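Local coordinates for 35 kDa hemin binding protein (PDB 5Y1A) that probably binds hemin and, as a likely cargo of the type IX secretion system, couples a thioredoxin domain to a beta-sandwich domain, at residues Leu149-Gly154 with Cys161-Thr166; Ala182-Asn187 with Asp238-Lys243; Asp244-Ala249 with Gln268-Lys273. All blocks are in the same frame, centred on the assembly; numbering follows the deposited sequence.

Contact 1. Residues Leu149-Gly154 with Cys161-Thr166; sequences LKLTKG and CTATFT
Lys150 O is gripped by two hydrogen bonds, from Thr164 N at 2.8 Å and from a water, with the CA-H of Ala163 as a third, softer donor. It belongs to an antiparallel beta hairpin in one sheet of the beta-sandwich domain, whose strands 149-153 and 161-166 run at 171° to each other. Lys150 pairs with Thr164 and Thr152 with Thr162 in hydrogen-bonded positions; Thr152 N meets Thr162 O at 3.0 Å from 36° above the carbonyl plane, whereas the Lys150-Thr164 bonds lie in plane. On the face carrying the three threonines, Thr152 and Thr162 each place OG1 in the crowded position between backbone N and carbonyl carbon; the side chains cross obliquely and Thr152 OG1 meets Thr162 OG1 at 2.7 Å, either being a possible donor. The water also bonds Thr162 OG1 and Thr164 OG1, tying both strands together, and Thr152 OG1 has a second partner in Thr277. Leu149, Leu151, Ala163 and Phe165 share the other face, where all but Ala163 touch Val247 or Ala249 of the facing sheet. There Leu149 CG lies at the ring edge, 3.6 Å from Phe165 CD1, and Leu151 CD2 presses unusually tightly on Ala163 CB at 3.4 Å. At the turn end Gly154 N donates to Cys161 SG, 3.5 Å away and almost straight at 170°.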
ATOM      1  N   LEU A 149       4.702  -0.899 -12.093  1.00 13.78           N
ATOM      2  CA  LEU A 149       5.134  -0.102 -10.950  1.00 13.27           C
ATOM      3  C   LEU A 149       6.644  -0.136 -10.807  1.00 13.09           C
ATOM      4  O   LEU A 149       7.275  -1.216 -10.887  1.00 12.62           O
ATOM      5  CB  LEU A 149       4.517  -0.677  -9.670  1.00 12.99           C
ATOM      6  CG  LEU A 149       3.056  -0.419  -9.327  1.00 12.77           C
ATOM      7  CD1 LEU A 149       2.084  -1.062 -10.347  1.00 11.88           C
ATOM      8  CD2 LEU A 149       2.815  -0.964  -7.938  1.00 11.76           C
ATOM      9  N   LYS A 150       7.220   1.050 -10.628  1.00 13.02           N
ATOM     10  CA  LYS A 150       8.615   1.178 -10.226  1.00 12.50           C
ATOM     11  C   LYS A 150       8.624   1.949  -8.917  1.00 11.32           C
ATOM     12  O   LYS A 150       8.233   3.125  -8.863  1.00 11.36           O
ATOM     13  CB  LYS A 150       9.468   1.854 -11.313  1.00 13.28           C
ATOM     14  CG  LYS A 150      10.903   2.205 -10.868  1.00 16.76           C
ATOM     15  CD  LYS A 150      11.696   0.993 -10.377  1.00 19.68           C
ATOM     16  CE  LYS A 150      13.013   1.475  -9.712  1.00 21.53           C
ATOM     17  NZ  LYS A 150      13.985   0.379  -9.441  1.00 24.66           N
ATOM     18  N   LEU A 151       9.071   1.277  -7.869  1.00 10.28           N
ATOM     19  CA  LEU A 151       9.104   1.875  -6.541  1.00  9.97           C
ATOM     20  C   LEU A 151      10.526   2.210  -6.141  1.00 10.57           C
ATOM     21  O   LEU A 151      11.461   1.511  -6.546  1.00 10.82           O
ATOM     22  CB  LEU A 151       8.544   0.886  -5.505  1.00 11.03           C
ATOM     23  CG  LEU A 151       7.164   0.285  -5.792  1.00 10.01           C
ATOM     24  CD1 LEU A 151       6.760  -0.635  -4.629  1.00 11.86           C
ATOM     25  CD2 LEU A 151       6.100   1.404  -6.023  1.00 11.98           C
ATOM     26  N   THR A 152      10.672   3.230  -5.293  1.00 10.07           N
ATOM     27  CA  THR A 152      11.940   3.414  -4.548  1.00 11.22           C
ATOM     28  C   THR A 152      11.593   3.630  -3.087  1.00 10.94           C
ATOM     29  O   THR A 152      10.557   4.224  -2.762  1.00 11.60           O
ATOM     30  CB  THR A 152      12.854   4.557  -5.083  1.00 11.64           C
ATOM     31  OG1 THR A 152      12.285   5.840  -4.771  1.00 12.32           O
ATOM     32  CG2 THR A 152      13.102   4.442  -6.593  1.00 13.08           C
ATOM     33  N   LYS A 153      12.437   3.143  -2.186  1.00 11.30           N
ATOM     34  CA  LYS A 153      12.170   3.336  -0.764  1.00 12.35           C
ATOM     35  C   LYS A 153      13.036   4.401  -0.120  1.00 12.79           C
ATOM     36  O   LYS A 153      14.197   4.559  -0.485  1.00 13.05           O
ATOM     37  CB  LYS A 153      12.284   2.033   0.012  1.00 12.66           C
ATOM     38  CG  LYS A 153      13.632   1.377  -0.063  1.00 12.90           C
ATOM     39  CD  LYS A 153      13.615   0.101   0.760  1.00 17.46           C
ATOM     40  CE  LYS A 153      15.016  -0.514   0.777  1.00 20.28           C
ATOM     41  NZ  LYS A 153      15.036  -1.822   1.529  1.00 24.03           N
ATOM     42  N   GLY A 154      12.443   5.125   0.826  1.00 13.49           N
ATOM     43  CA  GLY A 154      13.158   6.149   1.587  1.00 14.68           C
ATOM     44  C   GLY A 154      14.090   5.442   2.534  1.00 14.90           C
ATOM     45  O   GLY A 154      13.870   4.280   2.831  1.00 15.33           O
ATOM     46  N   CYS A 161       9.048   7.707   0.148  1.00 12.82           N
ATOM     47  CA  CYS A 161       9.177   6.665  -0.845  1.00 11.46           C
ATOM     48  C   CYS A 161       8.596   7.239  -2.132  1.00 11.66           C
ATOM     49  O   CYS A 161       7.910   8.259  -2.114  1.00 11.80           O
ATOM     50  CB  CYS A 161       8.369   5.435  -0.423  1.00 11.69           C
ATOM     51  SG  CYS A 161       8.947   4.692   1.103  1.00 13.15           S
ATOM     52  N   THR A 162       8.872   6.601  -3.254  1.00 11.00           N
ATOM     53  CA  THR A 162       8.268   7.019  -4.517  1.00 11.46           C
ATOM     54  C   THR A 162       7.654   5.809  -5.231  1.00 11.13           C
ATOM     55  O   THR A 162       8.070   4.665  -5.031  1.00 11.04           O
ATOM     56  CB  THR A 162       9.299   7.725  -5.453  1.00 11.85           C
ATOM     57  OG1 THR A 162      10.139   6.731  -6.063  1.00 14.41           O
ATOM     58  CG2 THR A 162      10.158   8.732  -4.655  1.00 12.61           C
ATOM     59  N   ALA A 163       6.671   6.086  -6.076  1.00 11.17           N
ATOM     60  CA  ALA A 163       6.020   5.052  -6.866  1.00 11.48           C
ATOM     61  C   ALA A 163       5.712   5.674  -8.217  1.00 12.37           C
ATOM     62  O   ALA A 163       5.052   6.716  -8.307  1.00 13.32           O
ATOM     63  CB  ALA A 163       4.743   4.563  -6.173  1.00 10.55           C
ATOM     64  N   THR A 164       6.242   5.064  -9.266  1.00 11.79           N
ATOM     65  CA  THR A 164       5.967   5.529 -10.613  1.00 12.24           C
ATOM     66  C   THR A 164       5.120   4.455 -11.294  1.00 12.07           C
ATOM     67  O   THR A 164       5.530   3.288 -11.377  1.00 12.78           O
ATOM     68  CB  THR A 164       7.270   5.776 -11.387  1.00 12.64           C
ATOM     69  OG1 THR A 164       8.046   6.736 -10.669  1.00 13.83           O
ATOM     70  CG2 THR A 164       6.962   6.328 -12.769  1.00 14.00           C
ATOM     71  N   PHE A 165       3.926   4.858 -11.743  1.00 12.40           N
ATOM     72  CA  PHE A 165       2.967   3.957 -12.360  1.00 11.95           C
ATOM     73  C   PHE A 165       2.919   4.310 -13.815  1.00 13.18           C
ATOM     74  O   PHE A 165       2.615   5.446 -14.168  1.00 13.85           O
ATOM     75  CB  PHE A 165       1.563   4.147 -11.772  1.00 11.64           C
ATOM     76  CG  PHE A 165       1.535   4.113 -10.282  1.00 11.63           C
ATOM     77  CD1 PHE A 165       1.926   2.972  -9.613  1.00 13.11           C
ATOM     78  CD2 PHE A 165       1.208   5.247  -9.542  1.00 11.88           C
ATOM     79  CE1 PHE A 165       1.918   2.926  -8.224  1.00 13.48           C
ATOM     80  CE2 PHE A 165       1.198   5.198  -8.137  1.00 13.02           C
ATOM     81  CZ  PHE A 165       1.573   4.035  -7.490  1.00 11.38           C
ATOM     82  N   THR A 166       3.260   3.347 -14.654  1.00 14.19           N
ATOM     83  CA  THR A 166       3.270   3.573 -16.091  1.00 14.38           C
ATOM     84  C   THR A 166       2.461   2.463 -16.717  1.00 14.07           C
ATOM     85  O   THR A 166       2.520   1.318 -16.283  1.00 13.73           O
ATOM     86  CB  THR A 166       4.714   3.539 -16.680  1.00 15.32           C
ATOM     87  OG1 THR A 166       5.326   2.286 -16.355  1.00 16.60           O
ATOM     88  CG2 THR A 166       5.567   4.701 -16.113  1.00 14.87           C
TER
HETATM   89  O   HOH W   1       9.628   5.507  -8.459  1.00 14.09           O

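Contact 2. Residues Ala182-Asn187 with Asp238-Lys243; sequences AYVLKN and DGFEIK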
ATOM      1  N   ALA A 182      -4.038   3.840  -5.918  1.00  8.34           N
ATOM      2  CA  ALA A 182      -2.917   3.062  -5.384  1.00  8.85           C
ATOM      3  C   ALA A 182      -3.028   2.989  -3.859  1.00  9.31           C
ATOM      4  O   ALA A 182      -3.346   3.999  -3.173  1.00  8.83           O
ATOM      5  CB  ALA A 182      -1.573   3.663  -5.811  1.00  8.08           C
ATOM      6  N   TYR A 183      -2.741   1.800  -3.344  1.00  8.55           N
ATOM      7  CA  TYR A 183      -2.732   1.526  -1.917  1.00  9.02           C
ATOM      8  C   TYR A 183      -1.322   1.164  -1.450  1.00  9.63           C
ATOM      9  O   TYR A 183      -0.556   0.505  -2.176  1.00  9.97           O
ATOM     10  CB  TYR A 183      -3.627   0.312  -1.563  1.00  9.24           C
ATOM     11  CG  TYR A 183      -5.093   0.411  -1.902  1.00  8.72           C
ATOM     12  CD1 TYR A 183      -5.761   1.649  -1.941  1.00  7.47           C
ATOM     13  CD2 TYR A 183      -5.842  -0.757  -2.115  1.00  8.55           C
ATOM     14  CE1 TYR A 183      -7.157   1.695  -2.222  1.00  8.06           C
ATOM     15  CE2 TYR A 183      -7.201  -0.720  -2.394  1.00  8.82           C
ATOM     16  CZ  TYR A 183      -7.858   0.507  -2.455  1.00  9.70           C
ATOM     17  OH  TYR A 183      -9.215   0.536  -2.742  1.00  7.73           O
ATOM     18  N   VAL A 184      -0.992   1.603  -0.233  1.00  9.60           N
ATOM     19  CA  VAL A 184       0.116   0.993   0.505  1.00  9.16           C
ATOM     20  C   VAL A 184      -0.497  -0.076   1.432  1.00  9.84           C
ATOM     21  O   VAL A 184      -1.376   0.228   2.245  1.00  9.29           O
ATOM     22  CB  VAL A 184       0.929   2.017   1.319  1.00  9.11           C
ATOM     23  CG1 VAL A 184       2.160   1.293   1.949  1.00  8.63           C
ATOM     24  CG2 VAL A 184       1.411   3.184   0.401  1.00 10.34           C
ATOM     25  N   LEU A 185      -0.017  -1.311   1.286  1.00  9.04           N
ATOM     26  CA  LEU A 185      -0.554  -2.501   1.958  1.00  9.17           C
ATOM     27  C   LEU A 185       0.474  -2.979   2.961  1.00  9.56           C
ATOM     28  O   LEU A 185       1.642  -3.036   2.636  1.00 10.53           O
ATOM     29  CB  LEU A 185      -0.843  -3.620   0.930  1.00  9.79           C
ATOM     30  CG  LEU A 185      -1.830  -3.200  -0.172  1.00  9.90           C
ATOM     31  CD1 LEU A 185      -1.964  -4.317  -1.222  1.00 11.62           C
ATOM     32  CD2 LEU A 185      -3.188  -2.869   0.445  1.00 10.00           C
ATOM     33  N   LYS A 186       0.033  -3.303   4.172  0.50  9.83           N
ATOM     34  CA  LYS A 186       0.929  -3.756   5.249  0.50  9.83           C
ATOM     35  C   LYS A 186       0.654  -5.226   5.554  0.50  9.95           C
ATOM     36  O   LYS A 186      -0.496  -5.600   5.824  0.50 10.05           O
ATOM     37  CB  LYS A 186       0.717  -2.906   6.502  0.50 10.58           C
ATOM     38  CG  LYS A 186       1.669  -3.228   7.672  0.50 11.12           C
ATOM     39  CD  LYS A 186       3.104  -2.819   7.347  0.50 11.52           C
ATOM     40  CE  LYS A 186       4.100  -3.218   8.444  0.50 13.25           C
ATOM     41  NZ  LYS A 186       4.474  -4.654   8.385  0.50 14.81           N
ATOM     42  N   ASN A 187       1.711  -6.045   5.496  1.00  9.69           N
ATOM     43  CA  ASN A 187       1.635  -7.488   5.816  1.00  9.70           C
ATOM     44  C   ASN A 187       2.225  -7.763   7.174  1.00 10.40           C
ATOM     45  O   ASN A 187       2.922  -6.890   7.730  1.00 10.40           O
ATOM     46  CB  ASN A 187       2.348  -8.312   4.756  1.00 11.03           C
ATOM     47  CG  ASN A 187       1.786  -8.059   3.373  1.00 12.71           C
ATOM     48  OD1 ASN A 187       0.559  -8.062   3.181  1.00 11.14           O
ATOM     49  ND2 ASN A 187       2.672  -7.826   2.401  1.00 12.62           N
ATOM     50  N   ASP A 238       2.747   6.685   6.566  1.00 14.52           N
ATOM     51  CA  ASP A 238       1.876   7.248   7.602  1.00 16.10           C
ATOM     52  C   ASP A 238       2.025   6.509   8.947  1.00 15.65           C
ATOM     53  O   ASP A 238       1.076   5.899   9.441  1.00 15.92           O
ATOM     54  CB  ASP A 238       0.417   7.162   7.134  1.00 16.45           C
ATOM     55  CG  ASP A 238      -0.020   8.329   6.235  1.00 21.69           C
ATOM     56  OD1 ASP A 238       0.759   9.310   6.059  1.00 25.20           O
ATOM     57  OD2 ASP A 238      -1.187   8.275   5.734  1.00 21.40           O
ATOM     58  N   GLY A 239       3.209   6.530   9.547  1.00 15.82           N
ATOM     59  CA  GLY A 239       3.330   6.042  10.918  1.00 15.76           C
ATOM     60  C   GLY A 239       3.266   4.540  11.084  1.00 16.02           C
ATOM     61  O   GLY A 239       2.730   4.019  12.066  1.00 16.75           O
ATOM     62  N   PHE A 240       3.791   3.833  10.090  1.00 14.98           N
ATOM     63  CA  PHE A 240       4.004   2.415  10.220  1.00 13.79           C
ATOM     64  C   PHE A 240       5.328   2.087   9.584  1.00 14.51           C
ATOM     65  O   PHE A 240       5.869   2.883   8.782  1.00 14.52           O
ATOM     66  CB  PHE A 240       2.861   1.595   9.576  1.00 13.65           C
ATOM     67  CG  PHE A 240       2.571   1.949   8.136  1.00 12.55           C
ATOM     68  CD1 PHE A 240       3.125   1.225   7.091  1.00 13.90           C
ATOM     69  CD2 PHE A 240       1.692   2.992   7.835  1.00 13.21           C
ATOM     70  CE1 PHE A 240       2.817   1.547   5.750  1.00 13.82           C
ATOM     71  CE2 PHE A 240       1.369   3.301   6.513  1.00 12.43           C
ATOM     72  CZ  PHE A 240       1.938   2.601   5.479  1.00 11.06           C
ATOM     73  N   GLU A 241       5.843   0.912   9.927  1.00 14.75           N
ATOM     74  CA  GLU A 241       7.166   0.508   9.474  1.00 16.75           C
ATOM     75  C   GLU A 241       7.128   0.038   8.046  1.00 15.44           C
ATOM     76  O   GLU A 241       6.131  -0.535   7.616  1.00 14.38           O
ATOM     77  CB  GLU A 241       7.714  -0.602  10.367  1.00 16.53           C
ATOM     78  CG  GLU A 241       7.959  -0.148  11.822  1.00 20.47           C
ATOM     79  CD  GLU A 241       8.756  -1.158  12.632  1.00 23.16           C
ATOM     80  OE1 GLU A 241       9.770  -0.735  13.249  1.00 29.71           O
ATOM     81  OE2 GLU A 241       8.381  -2.360  12.650  1.00 30.37           O
ATOM     82  N   ILE A 242       8.232   0.225   7.318  1.00 13.84           N
ATOM     83  CA  ILE A 242       8.287  -0.200   5.910  1.00 14.34           C
ATOM     84  C   ILE A 242       8.371  -1.730   5.717  1.00 13.53           C
ATOM     85  O   ILE A 242       7.983  -2.250   4.671  1.00 13.39           O
ATOM     86  CB  ILE A 242       9.460   0.482   5.157  1.00 14.41           C
ATOM     87  CG1 ILE A 242       9.311   0.288   3.649  1.00 15.08           C
ATOM     88  CG2 ILE A 242      10.840  -0.019   5.680  1.00 14.64           C
ATOM     89  CD1 ILE A 242      10.092   1.309   2.816  1.00 17.66           C
ATOM     90  N   LYS A 243       8.902  -2.438   6.709  0.50 13.48           N
ATOM     91  CA  LYS A 243       9.059  -3.884   6.598  0.50 13.19           C
ATOM     92  C   LYS A 243       7.708  -4.523   6.235  0.50 12.73           C
ATOM     93  O   LYS A 243       6.666  -4.161   6.793  0.50 12.09           O
ATOM     94  CB  LYS A 243       9.614  -4.447   7.909  0.50 13.18           C
ATOM     95  CG  LYS A 243       9.861  -5.954   7.951  0.50 14.90           C
ATOM     96  CD  LYS A 243      10.260  -6.346   9.372  0.50 17.73           C
ATOM     97  CE  LYS A 243       9.919  -7.788   9.692  0.50 20.54           C
ATOM     98  NZ  LYS A 243       9.955  -8.010  11.181  0.50 21.29           N
TER
HETATM   99  O   HOH W   2       6.200  -4.048  11.111  1.00 37.53           O
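Lys186, Phe240 and Val184 bury the most surface here, and between them they fasten the loop 238-243 to the end of strand 182-186 without any backbone pairing. The nearest CA atoms, those of Lys186 and Ile242, are still 8.2 Å apart, so side chains span the gap. Lys186 starts with CG anti to the backbone N, then bends at chi2 (69°) and again at chi4, which brings NZ between two carbonyl oxygens: Lys186 NZ donates to Lys243 O at 2.8 Å and to Asn187 O, in its own segment, also at 2.8 Å. The approach to Asn187 O runs nearly along the C=O axis (167°), while Lys243 O is met from above its carbonyl plane. A water completes a looser link, holding NZ weakly and donating to Glu241 OE2. Lys186 NZ and Glu241 OE2, 6.2 Å apart, form no salt bridge, though at this distance the opposite charges may still attract weakly. The aliphatic part of the lysine contributes too, for Lys186 CE lies 3.5 Å from Glu241 O and Lys186 CD reaches Phe240 CD1 obliquely at 4.1 Å.

The CB of Phe240 points toward the strand, and the crowded chi1 position (54°) sets the ring beside Val184. Val184, with CG1 anti to the backbone N, meets that ring at its edge and in its plane, Val184 CG1 lying 3.8 Å from Phe240 CZ. Leu209 and Thr245 also touch Phe240. The loop leads from strand 228-235 in one sheet to strand 245-252 in the other, an inter-sheet connection of the kind found in beta sandwiches and consistent with the immunoglobulin-like domain described for such cargo proteins.

Contact 3. Residues Asp244-Ala249 with Gln268-Lys273; sequences DTDVLA and QESLDK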
ATOM      1  N   ASP A 244       7.763  -5.438   5.272  1.00 12.27           N
ATOM      2  CA  ASP A 244       6.602  -6.219   4.771  1.00 12.20           C
ATOM      3  C   ASP A 244       5.469  -5.338   4.230  1.00 12.41           C
ATOM      4  O   ASP A 244       4.320  -5.497   4.643  1.00 13.15           O
ATOM      5  CB  ASP A 244       6.037  -7.113   5.896  1.00 12.85           C
ATOM      6  CG  ASP A 244       7.017  -8.146   6.368  1.00 17.05           C
ATOM      7  OD1 ASP A 244       7.740  -8.684   5.513  1.00 21.89           O
ATOM      8  OD2 ASP A 244       7.059  -8.407   7.587  1.00 18.06           O
ATOM      9  N   THR A 245       5.800  -4.395   3.351  1.00 10.99           N
ATOM     10  CA  THR A 245       4.807  -3.535   2.704  1.00 10.67           C
ATOM     11  C   THR A 245       4.838  -3.742   1.197  1.00 10.38           C
ATOM     12  O   THR A 245       5.899  -3.998   0.614  1.00 10.41           O
ATOM     13  CB  THR A 245       5.028  -2.022   3.004  1.00 10.24           C
ATOM     14  OG1 THR A 245       6.378  -1.646   2.697  1.00 10.87           O
ATOM     15  CG2 THR A 245       4.730  -1.718   4.458  1.00 10.42           C
ATOM     16  N   ASP A 246       3.658  -3.629   0.578  1.00 10.90           N
ATOM     17  CA  ASP A 246       3.493  -3.671  -0.877  1.00 10.17           C
ATOM     18  C   ASP A 246       2.835  -2.361  -1.342  1.00 10.08           C
ATOM     19  O   ASP A 246       2.151  -1.710  -0.551  1.00  9.47           O
ATOM     20  CB  ASP A 246       2.565  -4.827  -1.279  1.00 10.62           C
ATOM     21  CG  ASP A 246       3.164  -6.202  -0.970  1.00 12.82           C
ATOM     22  OD1 ASP A 246       4.371  -6.390  -1.230  1.00 12.17           O
ATOM     23  OD2 ASP A 246       2.435  -7.077  -0.459  1.00 13.50           O
ATOM     24  N   VAL A 247       3.018  -2.003  -2.615  1.00  9.92           N
ATOM     25  CA  VAL A 247       2.182  -0.946  -3.233  1.00  9.39           C
ATOM     26  C   VAL A 247       1.424  -1.616  -4.357  1.00  9.77           C
ATOM     27  O   VAL A 247       2.017  -2.302  -5.216  1.00  9.30           O
ATOM     28  CB  VAL A 247       2.976   0.257  -3.785  1.00 10.42           C
ATOM     29  CG1 VAL A 247       2.020   1.261  -4.507  1.00  9.82           C
ATOM     30  CG2 VAL A 247       3.719   0.955  -2.648  1.00  9.54           C
ATOM     31  N   LEU A 248       0.114  -1.445  -4.315  1.00  9.27           N
ATOM     32  CA  LEU A 248      -0.791  -1.940  -5.344  1.00 10.04           C
ATOM     33  C   LEU A 248      -1.342  -0.730  -6.100  1.00 10.36           C
ATOM     34  O   LEU A 248      -1.798   0.249  -5.475  1.00 11.48           O
ATOM     35  CB  LEU A 248      -1.951  -2.681  -4.668  1.00 10.07           C
ATOM     36  CG  LEU A 248      -3.200  -3.011  -5.514  1.00 11.41           C
ATOM     37  CD1 LEU A 248      -2.828  -4.026  -6.611  1.00 12.93           C
ATOM     38  CD2 LEU A 248      -4.259  -3.590  -4.646  1.00 10.98           C
ATOM     39  N   ALA A 249      -1.347  -0.793  -7.424  1.00 10.02           N
ATOM     40  CA  ALA A 249      -2.021   0.242  -8.214  1.00  9.99           C
ATOM     41  C   ALA A 249      -2.974  -0.426  -9.165  1.00 10.33           C
ATOM     42  O   ALA A 249      -2.680  -1.516  -9.711  1.00 10.41           O
ATOM     43  CB  ALA A 249      -1.009   1.070  -8.999  1.00 10.54           C
ATOM     44  N   GLN A 268       1.398  -4.733  -8.814  1.00 11.05           N
ATOM     45  CA  GLN A 268       1.791  -4.687  -7.400  1.00 10.02           C
ATOM     46  C   GLN A 268       3.248  -5.069  -7.248  1.00 10.44           C
ATOM     47  O   GLN A 268       3.733  -6.002  -7.907  1.00  9.73           O
ATOM     48  CB  GLN A 268       0.930  -5.637  -6.562  1.00 10.41           C
ATOM     49  CG  GLN A 268       1.227  -5.599  -5.073  1.00 10.75           C
ATOM     50  CD  GLN A 268       0.395  -6.591  -4.331  1.00 11.69           C
ATOM     51  OE1 GLN A 268      -0.813  -6.409  -4.168  1.00 13.29           O
ATOM     52  NE2 GLN A 268       1.028  -7.668  -3.894  1.00 11.84           N
ATOM     53  N   GLU A 269       3.946  -4.330  -6.380  1.00 10.61           N
ATOM     54  CA  GLU A 269       5.357  -4.603  -6.119  1.00 11.74           C
ATOM     55  C   GLU A 269       5.646  -4.450  -4.625  1.00 11.32           C
ATOM     56  O   GLU A 269       4.929  -3.718  -3.914  1.00 10.94           O
ATOM     57  CB  GLU A 269       6.254  -3.625  -6.921  1.00 12.55           C
ATOM     58  CG  GLU A 269       6.183  -3.736  -8.472  1.00 12.66           C
ATOM     59  CD  GLU A 269       6.614  -5.110  -9.068  1.00 18.90           C
ATOM     60  OE1 GLU A 269       7.256  -5.938  -8.381  1.00 20.87           O
ATOM     61  OE2 GLU A 269       6.282  -5.362 -10.243  1.00 21.99           O
ATOM     62  N   SER A 270       6.704  -5.107  -4.146  0.50 11.10           N
ATOM     63  CA  SER A 270       7.133  -4.960  -2.740  0.50  9.61           C
ATOM     64  C   SER A 270       7.885  -3.649  -2.512  0.50 10.56           C
ATOM     65  O   SER A 270       8.886  -3.370  -3.180  0.50 10.15           O
ATOM     66  CB  SER A 270       8.026  -6.137  -2.315  0.50  9.52           C
ATOM     67  OG  SER A 270       8.754  -5.865  -1.128  0.50  3.87           O
ATOM     68  N   LEU A 271       7.418  -2.875  -1.542  1.00 11.16           N
ATOM     69  CA  LEU A 271       8.054  -1.605  -1.195  1.00 11.82           C
ATOM     70  C   LEU A 271       9.321  -1.840  -0.360  1.00 13.01           C
ATOM     71  O   LEU A 271      10.366  -1.212  -0.608  1.00 13.29           O
ATOM     72  CB  LEU A 271       7.053  -0.663  -0.501  1.00 12.23           C
ATOM     73  CG  LEU A 271       7.592   0.717  -0.058  1.00 11.48           C
ATOM     74  CD1 LEU A 271       8.174   1.511  -1.272  1.00  9.82           C
ATOM     75  CD2 LEU A 271       6.499   1.470   0.695  1.00 11.29           C
ATOM     76  N   ASP A 272       9.253  -2.734   0.625  1.00 13.66           N
ATOM     77  CA  ASP A 272      10.450  -2.985   1.440  1.00 14.45           C
ATOM     78  C   ASP A 272      11.608  -3.619   0.648  1.00 14.41           C
ATOM     79  O   ASP A 272      12.779  -3.449   1.017  1.00 14.57           O
ATOM     80  CB  ASP A 272      10.122  -3.754   2.722  1.00 15.59           C
ATOM     81  CG  ASP A 272       9.507  -5.079   2.456  1.00 18.46           C
ATOM     82  OD1 ASP A 272       8.386  -5.132   1.897  1.00 19.65           O
ATOM     83  OD2 ASP A 272      10.125  -6.090   2.834  1.00 25.90           O
ATOM     84  N   LYS A 273      11.290  -4.307  -0.436  0.50 13.85           N
ATOM     85  CA  LYS A 273      12.328  -4.877  -1.280  0.50 14.42           C
ATOM     86  C   LYS A 273      12.764  -3.925  -2.392  0.50 13.88           C
ATOM     87  O   LYS A 273      13.728  -4.205  -3.089  0.50 13.74           O
ATOM     88  CB  LYS A 273      11.877  -6.235  -1.810  0.50 14.55           C
ATOM     89  CG  LYS A 273      11.561  -7.182  -0.644  0.50 15.70           C
ATOM     90  CD  LYS A 273      10.750  -8.386  -1.058  0.50 19.04           C
ATOM     91  CE  LYS A 273      10.442  -9.269   0.151  0.50 20.02           C
ATOM     92  NZ  LYS A 273       9.375  -8.718   1.084  0.50 20.88           N
TER
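Backbone bonding is straightest at Val247 and Glu269, an antiparallel hydrogen-bonded pair: Val247 N reaches Glu269 O at 2.9 Å, nearly along the C=O axis, and Glu269 N returns to Val247 O at 3.0 Å. Beyond the strand end the grip continues, with Leu271 N donating to Thr245 O at 2.9 Å. Alongside, Leu271 CB and Thr245 OG1 lie 3.4 Å apart, the two side chains pointing the same way, and that hydroxyl is bonded to Ile242 O. Asp272 then turns back, its OD1 accepting from Thr245 N at 3.1 Å from well above the carboxylate plane, while OD2 forms a salt bridge with Lys273 NZ, which probably offsets the repulsion between the Asp272 and Asp244 carboxylates.

The polar side chains of Asp246 and Gln268 meet more loosely. The extended Gln268 lays its amide over the Asp246 carboxylate, the planes 10° apart and stacked, but Gln268 NE2 stays 3.8 Å from Asp246 OD2, which is bonded instead by Asn187. Glu269, on the Val247 face, marks the solvent side. Ser270 OG accepts from Lys273 N, an ST motif closing the edge strand of an antiparallel hairpin in the beta sandwich.

Overall arrangement
Contacts 1 and 3 are partly buried hairpins from facing sheets of the sandwich, their centres 9 Å apart; contact 2 lies at the surface where a loop connects one sheet to the other. Backbone bonds carry contacts 1 and 3, whereas a lysine tip and an aromatic edge carry contact 2. Contacts 2 and 3 share a sheet, since strands 179-186 and 245-252 are neighbours: Tyr183 N bonds Leu248 O, and Asn187 N bonds Asp244 O. The apolar interface links the rest, with Phe165 CZ 3.6 Å from Ala182 CB and Phe165 CD1 3.6 Å from Ala249 CB, while Lys153 NZ reaches Asp272 O at the end of the hairpin.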